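Cupin 2, conserved barrel domain protein (Shewanella frigidimarina, PDB 2PFW) is of unknown function but belongs to the cupin superfamily of small beta-barrel proteins and resembles KdgF-type cupins. Local coordinates at residues I16-Q26 with V37-E46. Sequence-based numbering, arbitrary orientation.
Sequences IEDIGGGLKRQ and VKIWFDKGAE
V37 packs its beta-branched side chain against the CG of R25 where strands 23-31 and 34-41 pair as an antiparallel beta hairpin in the larger sheet of the cupin barrel. K38 and Q26 form a hydrogen-bonded pair: K38 N donates to Q26 O and Q26 N to K38 O. Their side chains run alongside each other, and a water joins K38 NZ to Q26 OE1, while Q26 NE2 is held by the backbone oxygens of T14 and G11. Across from R25, I39 lays its apolar CD1 3.5 Å from R25 CG, against the arginine's aliphatic part. W40, bonded both ways to K24 through the backbone, puts its indole on the K24 and Q26 side. With CG anti to the carbonyl carbon (chi1 -69°), the ring brings its CZ3 edge 3.5 Å from Q26 CB, and I16 CG2 meets CZ3 at 3.7 Å. Cutting this side chain back to an alanine is likely to leave I16 CG2 and Q26 CB facing a gap where the six-membered ring now lies. On the other side, L23 CD2 stands over the F41 ring, 3.9 Å from its centroid and 15° off the normal, a CH-pi contact that turns the methyl to the pi cloud. D42 N donates almost straight to G22 O. After the type II turn from D42, A45 CB lies 3.7 Å from L23 CD2; G22, at positive phi in the type I' turn from G20 to L23, leaves room for this methyl, since a CB there would come within 3.0 Å of A45 CB. E46 N donates to a water that in turn donates to G21 O, 2.7 Å away.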
# COMPACT_ATOMS: atom_id res chain seq x y z
N ILE A 16 -5.39 -15.96 -4.66
CA ILE A 16 -5.36 -14.98 -5.75
C ILE A 16 -6.58 -15.20 -6.64
O ILE A 16 -6.78 -16.28 -7.19
CB ILE A 16 -4.05 -15.07 -6.54
CG1 ILE A 16 -2.81 -14.82 -5.67
CG2 ILE A 16 -4.07 -14.15 -7.74
CD1 ILE A 16 -1.55 -15.51 -6.14
N GLU A 17 -7.42 -14.17 -6.73
CA GLU A 17 -8.76 -14.27 -7.29
C GLU A 17 -8.80 -13.71 -8.71
O GLU A 17 -8.45 -12.55 -8.95
CB GLU A 17 -9.76 -13.55 -6.39
CG GLU A 17 -11.20 -13.64 -6.88
CD GLU A 17 -12.20 -13.13 -5.86
OE1 GLU A 17 -11.80 -12.42 -4.91
OE2 GLU A 17 -13.40 -13.45 -6.01
N ASP A 18 -9.20 -14.54 -9.66
CA ASP A 18 -9.41 -14.11 -11.04
C ASP A 18 -10.68 -13.27 -11.14
O ASP A 18 -11.78 -13.78 -10.99
CB ASP A 18 -9.50 -15.32 -11.97
CG ASP A 18 -10.01 -14.95 -13.35
OD1 ASP A 18 -9.80 -13.78 -13.75
OD2 ASP A 18 -10.60 -15.82 -14.03
N ILE A 19 -10.51 -11.98 -11.39
CA ILE A 19 -11.65 -11.07 -11.47
C ILE A 19 -11.92 -10.63 -12.90
O ILE A 19 -12.57 -9.62 -13.13
CB ILE A 19 -11.40 -9.82 -10.60
CG1 ILE A 19 -10.14 -9.07 -10.99
CG2 ILE A 19 -11.39 -10.21 -9.13
CD1 ILE A 19 -10.06 -7.64 -10.52
N GLY A 20 -11.41 -11.39 -13.86
CA GLY A 20 -11.61 -11.12 -15.28
C GLY A 20 -10.91 -9.86 -15.74
O GLY A 20 -10.38 -9.10 -14.94
N GLY A 21 -10.91 -9.63 -17.05
CA GLY A 21 -10.32 -8.44 -17.64
C GLY A 21 -8.80 -8.50 -17.65
O GLY A 21 -8.14 -7.48 -17.81
N GLY A 22 -8.24 -9.69 -17.47
CA GLY A 22 -6.79 -9.86 -17.43
C GLY A 22 -6.21 -9.48 -16.08
O GLY A 22 -4.99 -9.34 -15.95
N LEU A 23 -7.09 -9.33 -15.09
CA LEU A 23 -6.75 -8.87 -13.75
C LEU A 23 -6.87 -10.01 -12.73
O LEU A 23 -7.79 -10.82 -12.80
CB LEU A 23 -7.66 -7.72 -13.33
CG LEU A 23 -7.49 -6.36 -13.99
CD1 LEU A 23 -7.84 -5.24 -13.01
CD2 LEU A 23 -6.08 -6.17 -14.51
N LYS A 24 -5.93 -10.03 -11.80
CA LYS A 24 -5.97 -10.94 -10.66
C LYS A 24 -5.78 -10.15 -9.36
O LYS A 24 -4.96 -9.24 -9.32
CB LYS A 24 -4.89 -12.01 -10.77
CG LYS A 24 -5.16 -13.11 -11.79
CD LYS A 24 -4.09 -14.18 -11.75
CE LYS A 24 -3.30 -14.28 -13.05
NZ LYS A 24 -2.00 -13.54 -12.97
N ARG A 25 -6.54 -10.48 -8.32
CA ARG A 25 -6.54 -9.63 -7.12
C ARG A 25 -6.27 -10.45 -5.86
O ARG A 25 -6.82 -11.54 -5.71
CB ARG A 25 -7.88 -8.91 -6.98
CG ARG A 25 -7.95 -7.94 -5.81
CD ARG A 25 -9.18 -7.03 -5.89
NE ARG A 25 -10.40 -7.80 -5.73
CZ ARG A 25 -11.57 -7.61 -6.31
NH1 ARG A 25 -11.79 -6.62 -7.16
NH2 ARG A 25 -12.58 -8.44 -6.03
N GLN A 26 -5.42 -9.92 -4.99
CA GLN A 26 -5.17 -10.54 -3.69
C GLN A 26 -5.34 -9.55 -2.54
O GLN A 26 -4.75 -8.47 -2.55
CB GLN A 26 -3.76 -11.13 -3.62
CG GLN A 26 -3.52 -12.01 -2.39
CD GLN A 26 -2.06 -12.41 -2.29
OE1 GLN A 26 -1.20 -11.53 -2.31
NE2 GLN A 26 -1.80 -13.70 -2.19
N VAL A 37 -5.05 -4.15 -1.56
CA VAL A 37 -5.04 -5.37 -2.35
C VAL A 37 -3.82 -5.36 -3.30
O VAL A 37 -3.22 -4.31 -3.49
CB VAL A 37 -6.31 -5.58 -3.19
CG1 VAL A 37 -7.54 -5.57 -2.29
CG2 VAL A 37 -6.41 -4.52 -4.28
N LYS A 38 -3.53 -6.54 -3.82
CA LYS A 38 -2.50 -6.78 -4.82
C LYS A 38 -3.16 -7.19 -6.14
O LYS A 38 -3.91 -8.16 -6.16
CB LYS A 38 -1.52 -7.86 -4.37
CG LYS A 38 -0.19 -7.84 -5.09
CD LYS A 38 0.70 -9.00 -4.67
CE LYS A 38 2.16 -8.59 -4.78
NZ LYS A 38 3.07 -9.76 -4.59
N ILE A 39 -2.88 -6.43 -7.18
CA ILE A 39 -3.45 -6.65 -8.50
C ILE A 39 -2.37 -7.01 -9.53
O ILE A 39 -1.46 -6.21 -9.76
CB ILE A 39 -4.19 -5.40 -9.03
CG1 ILE A 39 -5.09 -4.71 -8.00
CG2 ILE A 39 -4.96 -5.75 -10.29
CD1 ILE A 39 -6.35 -5.49 -7.68
N TRP A 40 -2.48 -8.18 -10.13
CA TRP A 40 -1.59 -8.57 -11.21
C TRP A 40 -2.22 -8.22 -12.56
O TRP A 40 -3.32 -8.69 -12.85
CB TRP A 40 -1.30 -10.07 -11.20
CG TRP A 40 -0.47 -10.56 -10.07
CD1 TRP A 40 0.86 -10.87 -10.07
CD2 TRP A 40 -0.93 -10.81 -8.73
NE1 TRP A 40 1.26 -11.29 -8.82
CE2 TRP A 40 0.18 -11.26 -7.98
CE3 TRP A 40 -2.17 -10.69 -8.10
CZ2 TRP A 40 0.07 -11.59 -6.63
CZ3 TRP A 40 -2.27 -11.02 -6.77
CH2 TRP A 40 -1.16 -11.47 -6.05
N PHE A 41 -1.52 -7.43 -13.36
CA PHE A 41 -1.98 -7.12 -14.71
C PHE A 41 -1.35 -8.06 -15.75
O PHE A 41 -0.13 -8.10 -15.88
CB PHE A 41 -1.65 -5.67 -15.07
CG PHE A 41 -2.50 -4.63 -14.36
CD1 PHE A 41 -2.49 -4.54 -12.97
CD2 PHE A 41 -3.28 -3.75 -15.08
CE1 PHE A 41 -3.25 -3.58 -12.33
CE2 PHE A 41 -4.05 -2.79 -14.44
CZ PHE A 41 -4.03 -2.71 -13.06
N ASP A 42 -2.15 -8.80 -16.50
CA ASP A 42 -1.70 -9.37 -17.77
C ASP A 42 -1.25 -8.25 -18.70
O ASP A 42 -1.62 -7.09 -18.52
CB ASP A 42 -2.79 -10.20 -18.43
CG ASP A 42 -3.34 -11.29 -17.54
OD1 ASP A 42 -2.70 -11.56 -16.50
OD2 ASP A 42 -4.40 -11.86 -17.87
N LYS A 43 -0.45 -8.58 -19.72
CA LYS A 43 -0.03 -7.55 -20.67
C LYS A 43 -1.27 -6.89 -21.29
O LYS A 43 -2.19 -7.57 -21.72
CB LYS A 43 0.87 -8.13 -21.76
CG LYS A 43 2.09 -8.87 -21.22
CD LYS A 43 2.79 -9.65 -22.33
CE LYS A 43 4.30 -9.57 -22.20
NZ LYS A 43 4.96 -10.86 -22.56
N GLY A 44 -1.27 -5.57 -21.30
CA GLY A 44 -2.33 -4.75 -21.85
C GLY A 44 -3.62 -4.80 -21.05
O GLY A 44 -4.66 -4.34 -21.52
N ALA A 45 -3.61 -5.36 -19.84
CA ALA A 45 -4.87 -5.37 -19.08
C ALA A 45 -5.15 -3.97 -18.55
O ALA A 45 -4.26 -3.12 -18.50
CB ALA A 45 -4.84 -6.40 -17.97
N GLU A 46 -6.39 -3.71 -18.16
CA GLU A 46 -6.80 -2.37 -17.77
C GLU A 46 -7.90 -2.43 -16.71
O GLU A 46 -8.61 -3.44 -16.63
CB GLU A 46 -7.26 -1.58 -19.00
CG GLU A 46 -8.64 -0.96 -18.94
CD GLU A 46 -9.03 -0.24 -20.22
OE1 GLU A 46 -9.20 -0.92 -21.25
OE2 GLU A 46 -9.17 1.00 -20.20
O HOH W 1 -8.83 -5.41 -19.32
O HOH W 2 -3.15 -11.06 -14.16
O HOH W 3 1.58 -11.24 -2.27